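Local coordinates for N-isopropylammelide isopropylaminohydrolase (Burkholderia multivorans ATCC 17616, PDB 6NBO), which belongs to the amidohydrolase family, metal-dependent hydrolases built on a TIM barrel, and carries zinc in its metal site, at residues C191-F205 against M225-T237. Residues are numbered along the deposited sequence; the frame is centred on the assembly and turned at random.
Sequences CAIEGDPVKAVDVLF and MGAYSLDLILQRT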
ATOM      1  N   CYS A 191     -13.881 -19.216   1.344  1.00 25.33           N
ATOM      2  CA  CYS A 191     -14.066 -20.636   1.060  1.00 24.27           C
ATOM      3  C   CYS A 191     -12.838 -21.459   1.445  1.00 25.37           C
ATOM      4  O   CYS A 191     -12.935 -22.397   2.239  1.00 25.97           O
ATOM      5  CB  CYS A 191     -14.381 -20.857  -0.427  1.00 27.25           C
ATOM      6  SG  CYS A 191     -16.033 -20.359  -0.942  1.00 27.19           S
ATOM      7  N   ALA A 192     -11.683 -21.129   0.869  1.00 25.37           N
ATOM      8  CA  ALA A 192     -10.528 -22.024   0.953  1.00 28.63           C
ATOM      9  C   ALA A 192      -9.954 -22.082   2.362  1.00 28.99           C
ATOM     10  O   ALA A 192      -9.473 -23.134   2.802  1.00 27.26           O
ATOM     11  CB  ALA A 192      -9.448 -21.583  -0.036  1.00 31.59           C
ATOM     12  N   ILE A 193      -9.958 -20.967   3.077  1.00 24.92           N
ATOM     13  CA  ILE A 193      -9.408 -20.918   4.429  1.00 28.26           C
ATOM     14  C   ILE A 193     -10.500 -21.070   5.479  1.00 27.87           C
ATOM     15  O   ILE A 193     -10.409 -21.924   6.357  1.00 27.59           O
ATOM     16  CB  ILE A 193      -8.600 -19.618   4.632  1.00 29.37           C
ATOM     17  CG1 ILE A 193      -7.330 -19.643   3.773  1.00 29.50           C
ATOM     18  CG2 ILE A 193      -8.250 -19.427   6.118  1.00 32.21           C
ATOM     19  CD1 ILE A 193      -6.297 -20.649   4.234  1.00 32.74           C
ATOM     20  N   GLU A 194     -11.569 -20.277   5.387  1.00 24.65           N
ATOM     21  CA  GLU A 194     -12.569 -20.290   6.455  1.00 27.07           C
ATOM     22  C   GLU A 194     -13.513 -21.489   6.390  1.00 30.32           C
ATOM     23  O   GLU A 194     -14.061 -21.877   7.426  1.00 27.61           O
ATOM     24  CB  GLU A 194     -13.376 -18.992   6.439  1.00 24.30           C
ATOM     25  CG  GLU A 194     -12.505 -17.730   6.638  1.00 22.55           C
ATOM     26  CD  GLU A 194     -11.959 -17.604   8.059  1.00 34.40           C
ATOM     27  OE1 GLU A 194     -12.332 -18.414   8.931  1.00 31.03           O
ATOM     28  OE2 GLU A 194     -11.153 -16.684   8.300  1.00 29.81           O
ATOM     29  N   GLY A 195     -13.733 -22.068   5.204  1.00 26.80           N
ATOM     30  CA  GLY A 195     -14.568 -23.249   5.040  1.00 29.00           C
ATOM     31  C   GLY A 195     -16.063 -22.990   5.028  1.00 31.83           C
ATOM     32  O   GLY A 195     -16.827 -23.837   4.548  1.00 33.61           O
ATOM     33  N   ASP A 196     -16.507 -21.848   5.535  1.00 30.00           N
ATOM     34  CA  ASP A 196     -17.927 -21.505   5.573  1.00 26.36           C
ATOM     35  C   ASP A 196     -17.971 -20.058   5.123  1.00 27.59           C
ATOM     36  O   ASP A 196     -17.835 -19.134   5.937  1.00 26.01           O
ATOM     37  CB  ASP A 196     -18.503 -21.699   6.976  1.00 28.53           C
ATOM     38  CG  ASP A 196     -19.984 -21.433   7.056  1.00 28.95           C
ATOM     39  OD1 ASP A 196     -20.525 -20.752   6.168  1.00 26.69           O
ATOM     40  OD2 ASP A 196     -20.599 -21.889   8.039  1.00 31.32           O
ATOM     41  N   PRO A 197     -18.113 -19.822   3.812  1.00 24.85           N
ATOM     42  CA  PRO A 197     -17.888 -18.466   3.292  1.00 24.26           C
ATOM     43  C   PRO A 197     -18.935 -17.469   3.745  1.00 29.38           C
ATOM     44  O   PRO A 197     -18.608 -16.303   3.996  1.00 26.04           O
ATOM     45  CB  PRO A 197     -17.908 -18.673   1.769  1.00 28.61           C
ATOM     46  CG  PRO A 197     -18.734 -19.920   1.569  1.00 25.76           C
ATOM     47  CD  PRO A 197     -18.344 -20.796   2.730  1.00 27.27           C
ATOM     48  N   VAL A 198     -20.184 -17.899   3.866  1.00 24.86           N
ATOM     49  CA  VAL A 198     -21.237 -16.987   4.297  1.00 29.24           C
ATOM     50  C   VAL A 198     -21.013 -16.582   5.745  1.00 27.56           C
ATOM     51  O   VAL A 198     -21.081 -15.398   6.093  1.00 27.11           O
ATOM     52  CB  VAL A 198     -22.615 -17.629   4.075  1.00 28.89           C
ATOM     53  CG1 VAL A 198     -23.711 -16.849   4.802  1.00 30.96           C
ATOM     54  CG2 VAL A 198     -22.911 -17.710   2.571  1.00 31.85           C
ATOM     55  N   LYS A 199     -20.718 -17.553   6.607  1.00 27.47           N
ATOM     56  CA  LYS A 199     -20.452 -17.227   8.001  1.00 31.06           C
ATOM     57  C   LYS A 199     -19.219 -16.343   8.128  1.00 31.52           C
ATOM     58  O   LYS A 199     -19.216 -15.375   8.895  1.00 26.68           O
ATOM     59  CB  LYS A 199     -20.287 -18.502   8.821  1.00 29.49           C
ATOM     60  CG  LYS A 199     -20.146 -18.234  10.314  1.00 32.60           C
ATOM     61  CD  LYS A 199     -20.161 -19.524  11.115  1.00 48.02           C
ATOM     62  CE  LYS A 199     -19.827 -19.258  12.586  1.00 57.19           C
ATOM     63  NZ  LYS A 199     -19.520 -20.517  13.323  1.00 58.72           N
ATOM     64  N   ALA A 200     -18.172 -16.637   7.356  1.00 25.81           N
ATOM     65  CA  ALA A 200     -16.954 -15.837   7.440  1.00 29.36           C
ATOM     66  C   ALA A 200     -17.214 -14.389   7.028  1.00 29.60           C
ATOM     67  O   ALA A 200     -16.808 -13.451   7.723  1.00 24.33           O
ATOM     68  CB  ALA A 200     -15.855 -16.460   6.576  1.00 27.55           C
ATOM     69  N   VAL A 201     -17.908 -14.183   5.912  1.00 25.68           N
ATOM     70  CA  VAL A 201     -18.160 -12.818   5.466  1.00 27.28           C
ATOM     71  C   VAL A 201     -19.044 -12.084   6.469  1.00 30.11           C
ATOM     72  O   VAL A 201     -18.823 -10.903   6.765  1.00 29.37           O
ATOM     73  CB  VAL A 201     -18.767 -12.831   4.052  1.00 31.19           C
ATOM     74  CG1 VAL A 201     -19.319 -11.473   3.692  1.00 39.26           C
ATOM     75  CG2 VAL A 201     -17.710 -13.271   3.043  1.00 26.77           C
ATOM     76  N   ASP A 202     -20.054 -12.761   7.007  1.00 30.35           N
ATOM     77  CA  ASP A 202     -20.934 -12.111   7.971  1.00 30.68           C
ATOM     78  C   ASP A 202     -20.187 -11.771   9.262  1.00 30.21           C
ATOM     79  O   ASP A 202     -20.391 -10.694   9.834  1.00 28.81           O
ATOM     80  CB  ASP A 202     -22.141 -13.001   8.257  1.00 28.34           C
ATOM     81  CG  ASP A 202     -23.124 -13.084   7.078  1.00 41.92           C
ATOM     82  OD1 ASP A 202     -23.008 -12.309   6.099  1.00 43.58           O
ATOM     83  OD2 ASP A 202     -24.019 -13.942   7.139  1.00 41.79           O
ATOM     84  N   VAL A 203     -19.305 -12.655   9.730  1.00 26.08           N
ATOM     85  CA  VAL A 203     -18.562 -12.367  10.960  1.00 29.72           C
ATOM     86  C   VAL A 203     -17.658 -11.151  10.766  1.00 27.12           C
ATOM     87  O   VAL A 203     -17.655 -10.217  11.578  1.00 27.10           O
ATOM     88  CB  VAL A 203     -17.762 -13.602  11.414  1.00 24.99           C
ATOM     89  CG1 VAL A 203     -16.695 -13.209  12.441  1.00 30.25           C
ATOM     90  CG2 VAL A 203     -18.697 -14.667  12.009  1.00 30.55           C
ATOM     91  N   LEU A 204     -16.891 -11.138   9.680  1.00 25.08           N
ATOM     92  CA  LEU A 204     -15.967 -10.035   9.435  1.00 24.16           C
ATOM     93  C   LEU A 204     -16.709  -8.713   9.236  1.00 27.81           C
ATOM     94  O   LEU A 204     -16.340  -7.690   9.824  1.00 24.21           O
ATOM     95  CB  LEU A 204     -15.105 -10.354   8.218  1.00 23.95           C
ATOM     96  CG  LEU A 204     -14.050 -11.439   8.403  1.00 30.32           C
ATOM     97  CD1 LEU A 204     -13.416 -11.768   7.051  1.00 28.99           C
ATOM     98  CD2 LEU A 204     -13.000 -10.979   9.414  1.00 27.26           C
ATOM     99  N   PHE A 205     -17.745  -8.699   8.390  1.00 24.73           N
ATOM    100  CA  PHE A 205     -18.464  -7.440   8.199  1.00 25.09           C
ATOM    101  C   PHE A 205     -19.148  -6.988   9.483  1.00 29.76           C
ATOM    102  O   PHE A 205     -19.271  -5.782   9.729  1.00 30.98           O
ATOM    103  CB  PHE A 205     -19.474  -7.548   7.047  1.00 22.65           C
ATOM    104  CG  PHE A 205     -18.869  -7.257   5.702  1.00 30.01           C
ATOM    105  CD1 PHE A 205     -18.159  -8.235   5.020  1.00 31.75           C
ATOM    106  CD2 PHE A 205     -18.958  -5.985   5.144  1.00 29.01           C
ATOM    107  CE1 PHE A 205     -17.570  -7.961   3.783  1.00 33.70           C
ATOM    108  CE2 PHE A 205     -18.386  -5.706   3.916  1.00 30.47           C
ATOM    109  CZ  PHE A 205     -17.685  -6.692   3.231  1.00 30.04           C
ATOM    110  N   MET A 225     -14.389 -20.488  -7.557  1.00 28.69           N
ATOM    111  CA  MET A 225     -14.484 -20.304  -6.112  1.00 27.07           C
ATOM    112  C   MET A 225     -14.200 -18.858  -5.720  1.00 30.34           C
ATOM    113  O   MET A 225     -14.946 -18.257  -4.941  1.00 28.31           O
ATOM    114  CB  MET A 225     -13.522 -21.243  -5.395  1.00 30.07           C
ATOM    115  CG  MET A 225     -13.426 -20.933  -3.913  1.00 28.54           C
ATOM    116  SD  MET A 225     -12.082 -21.813  -3.130  1.00 37.32           S
ATOM    117  CE  MET A 225     -12.665 -23.460  -3.093  1.00 36.08           C
ATOM    118  N   GLY A 226     -13.122 -18.277  -6.254  1.00 28.09           N
ATOM    119  CA  GLY A 226     -12.833 -16.878  -5.959  1.00 25.08           C
ATOM    120  C   GLY A 226     -13.937 -15.945  -6.427  1.00 27.96           C
ATOM    121  O   GLY A 226     -14.290 -14.984  -5.737  1.00 28.19           O
ATOM    122  N   ALA A 227     -14.513 -16.227  -7.597  1.00 28.94           N
ATOM    123  CA  ALA A 227     -15.607 -15.395  -8.094  1.00 29.35           C
ATOM    124  C   ALA A 227     -16.819 -15.480  -7.177  1.00 33.33           C
ATOM    125  O   ALA A 227     -17.512 -14.480  -6.955  1.00 28.64           O
ATOM    126  CB  ALA A 227     -15.982 -15.809  -9.515  1.00 31.50           C
ATOM    127  N   TYR A 228     -17.093 -16.672  -6.645  1.00 35.69           N
ATOM    128  CA  TYR A 228     -18.170 -16.830  -5.677  1.00 33.43           C
ATOM    129  C   TYR A 228     -17.913 -16.004  -4.420  1.00 28.27           C
ATOM    130  O   TYR A 228     -18.807 -15.301  -3.935  1.00 27.17           O
ATOM    131  CB  TYR A 228     -18.340 -18.309  -5.325  1.00 28.76           C
ATOM    132  CG  TYR A 228     -19.205 -18.538  -4.105  1.00 28.88           C
ATOM    133  CD1 TYR A 228     -20.596 -18.586  -4.202  1.00 34.35           C
ATOM    134  CD2 TYR A 228     -18.629 -18.676  -2.852  1.00 36.29           C
ATOM    135  CE1 TYR A 228     -21.386 -18.783  -3.071  1.00 28.52           C
ATOM    136  CE2 TYR A 228     -19.396 -18.857  -1.734  1.00 36.33           C
ATOM    137  CZ  TYR A 228     -20.767 -18.914  -1.841  1.00 29.77           C
ATOM    138  OH  TYR A 228     -21.506 -19.091  -0.698  1.00 33.77           O
ATOM    139  N   SER A 229     -16.706 -16.104  -3.851  1.00 23.41           N
ATOM    140  CA  SER A 229     -16.418 -15.360  -2.633  1.00 25.53           C
ATOM    141  C   SER A 229     -16.496 -13.862  -2.879  1.00 26.29           C
ATOM    142  O   SER A 229     -17.032 -13.118  -2.050  1.00 27.47           O
ATOM    143  CB  SER A 229     -15.034 -15.728  -2.092  1.00 29.06           C
ATOM    144  OG  SER A 229     -15.025 -17.031  -1.553  1.00 29.15           O
ATOM    145  N   LEU A 230     -15.949 -13.406  -4.006  1.00 24.16           N
ATOM    146  CA  LEU A 230     -16.013 -11.987  -4.355  1.00 28.82           C
ATOM    147  C   LEU A 230     -17.456 -11.504  -4.452  1.00 30.34           C
ATOM    148  O   LEU A 230     -17.796 -10.423  -3.953  1.00 26.58           O
ATOM    149  CB  LEU A 230     -15.274 -11.746  -5.674  1.00 26.56           C
ATOM    150  CG  LEU A 230     -15.163 -10.287  -6.132  1.00 30.40           C
ATOM    151  CD1 LEU A 230     -14.673  -9.379  -4.992  1.00 25.82           C
ATOM    152  CD2 LEU A 230     -14.248 -10.171  -7.345  1.00 29.26           C
ATOM    153  N   ASP A 231     -18.325 -12.296  -5.083  1.00 27.73           N
ATOM    154  CA  ASP A 231     -19.733 -11.920  -5.164  1.00 29.53           C
ATOM    155  C   ASP A 231     -20.340 -11.760  -3.778  1.00 30.17           C
ATOM    156  O   ASP A 231     -21.087 -10.806  -3.526  1.00 29.84           O
ATOM    157  CB  ASP A 231     -20.514 -12.957  -5.968  1.00 30.88           C
ATOM    158  CG  ASP A 231     -22.015 -12.718  -5.909  1.00 38.77           C
ATOM    159  OD1 ASP A 231     -22.463 -11.662  -6.381  1.00 34.22           O
ATOM    160  OD2 ASP A 231     -22.742 -13.571  -5.372  1.00 42.16           O
ATOM    161  N   LEU A 232     -20.041 -12.702  -2.874  1.00 25.63           N
ATOM    162  CA  LEU A 232     -20.526 -12.605  -1.499  0.54 29.25           C
ATOM    163  C   LEU A 232     -20.057 -11.315  -0.843  1.00 30.97           C
ATOM    164  O   LEU A 232     -20.844 -10.613  -0.196  1.00 29.11           O
ATOM    165  CB  LEU A 232     -20.048 -13.804  -0.675  0.54 30.83           C
ATOM    166  CG  LEU A 232     -20.750 -15.149  -0.818  0.54 35.22           C
ATOM    167  CD1 LEU A 232     -20.149 -16.126   0.181  0.54 30.95           C
ATOM    168  CD2 LEU A 232     -22.240 -14.992  -0.577  0.54 38.34           C
ATOM    169  N   ILE A 233     -18.770 -11.001  -0.986  1.00 27.87           N
ATOM    170  CA  ILE A 233     -18.202  -9.799  -0.384  1.00 23.82           C
ATOM    171  C   ILE A 233     -18.888  -8.548  -0.929  1.00 27.94           C
ATOM    172  O   ILE A 233     -19.259  -7.639  -0.175  1.00 28.22           O
ATOM    173  CB  ILE A 233     -16.685  -9.773  -0.629  1.00 24.86           C
ATOM    174  CG1 ILE A 233     -16.009 -10.870   0.202  1.00 25.09           C
ATOM    175  CG2 ILE A 233     -16.107  -8.397  -0.319  1.00 23.71           C
ATOM    176  CD1 ILE A 233     -14.630 -11.256  -0.300  1.00 25.32           C
ATOM    177  N   LEU A 234     -19.069  -8.487  -2.251  1.00 26.53           N
ATOM    178  CA  LEU A 234     -19.693  -7.313  -2.857  1.00 27.50           C
ATOM    179  C   LEU A 234     -21.164  -7.193  -2.460  1.00 29.02           C
ATOM    180  O   LEU A 234     -21.671  -6.082  -2.263  1.00 31.16           O
ATOM    181  CB  LEU A 234     -19.548  -7.376  -4.381  1.00 30.62           C
ATOM    182  CG  LEU A 234     -18.106  -7.363  -4.911  1.00 30.01           C
ATOM    183  CD1 LEU A 234     -18.083  -7.523  -6.419  1.00 30.56           C
ATOM    184  CD2 LEU A 234     -17.387  -6.086  -4.499  1.00 31.76           C
ATOM    185  N   GLN A 235     -21.871  -8.324  -2.359  1.00 33.12           N
ATOM    186  CA  GLN A 235     -23.253  -8.299  -1.877  1.00 34.85           C
ATOM    187  C   GLN A 235     -23.342  -7.658  -0.501  1.00 36.54           C
ATOM    188  O   GLN A 235     -24.200  -6.804  -0.248  1.00 32.22           O
ATOM    189  CB  GLN A 235     -23.819  -9.715  -1.804  1.00 34.51           C
ATOM    190  CG  GLN A 235     -24.223 -10.332  -3.105  1.00 37.35           C
ATOM    191  CD  GLN A 235     -25.081 -11.561  -2.859  1.00 50.77           C
ATOM    192  OE1 GLN A 235     -25.952 -11.549  -1.990  1.00 53.46           O
ATOM    193  NE2 GLN A 235     -24.825 -12.628  -3.602  1.00 54.34           N
ATOM    194  N   ARG A 236     -22.477  -8.092   0.415  1.00 30.79           N
ATOM    195  CA  ARG A 236     -22.492  -7.556   1.767  1.00 32.64           C
ATOM    196  C   ARG A 236     -22.099  -6.082   1.769  1.00 34.67           C
ATOM    197  O   ARG A 236     -22.698  -5.270   2.488  1.00 32.21           O
ATOM    198  CB  ARG A 236     -21.548  -8.378   2.651  1.00 34.80           C
ATOM    199  CG  ARG A 236     -21.932  -8.401   4.113  1.00 46.31           C
ATOM    200  CD  ARG A 236     -23.186  -9.245   4.331  1.00 64.34           C
ATOM    201  NE  ARG A 236     -23.780  -9.000   5.642  1.00 75.38           N
ATOM    202  CZ  ARG A 236     -24.955  -8.404   5.832  1.00 91.74           C
ATOM    203  NH1 ARG A 236     -25.412  -8.218   7.063  1.00 98.01           N
ATOM    204  NH2 ARG A 236     -25.682  -8.006   4.793  1.00 90.29           N
ATOM    205  N   THR A 237     -21.099  -5.721   0.962  1.00 30.12           N
ATOM    206  CA  THR A 237     -20.678  -4.324   0.849  1.00 30.31           C
ATOM    207  C   THR A 237     -21.842  -3.430   0.443  1.00 33.54           C
ATOM    208  O   THR A 237     -22.044  -2.348   1.007  1.00 31.84           O
ATOM    209  CB  THR A 237     -19.551  -4.202  -0.179  1.00 26.93           C
ATOM    210  OG1 THR A 237     -18.444  -5.025   0.212  1.00 28.76           O
ATOM    211  CG2 THR A 237     -19.097  -2.750  -0.291  1.00 29.80           C
TER
HETATM  212  O   HOH W   1     -22.565  -8.822   8.717  1.00 43.89           O
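Apolar packing does most of the work where P197, V201 and F205 of helix 197-211 meet Y228, L232, I233 and R236 of helix 223-239, a worked example of neighbouring outer helices in a TIM barrel. The axes of the short segments 197-205 and 225-237 run broadly parallel, crossing at -36° with a closest approach of 10.2 Å. P197 brings its ring to the edge of the Y228 ring, CG lying 3.5 Å from CE2, while its CB meets L232 CD1 at 3.7 Å. V201 divides its two methyls: CG2 faces I233 CG1, and CG1, anti to the backbone N (chi1 167°), reaches R236 CB at 4.0 Å.

Aromatic contacts mark both ends. R236 CG sits over one face of the F205 ring, 4.0 Å from its centroid, as a CH-pi contact. The ring's CZ also approaches T237 OG1, a hydroxyl that bonds back to I233 O within its own helix. At the other end C191 SG makes an oblique sulfur-aromatic contact with Y228, 3.6 Å from CD2, and C191 CB packs on M225 CG. E221 accepts from the backbone N of C191 and A192 and also bonds S229 OG, so that it links the residues before P197 to helix 223-239.

Polar contact across the interface is sparse. D202 OD1 and R236 NE form a long salt bridge of 3.4 Å, the carboxylate and guanidinium planes turned 71° apart, and a water donates to D202 O while weakly accepting from R236 NE. With no clear direct hydrogen bond between the segments, cohesion here probably rests chiefly on apolar and CH-pi packing, with the charged pair a modest supplement where D202 lies exposed.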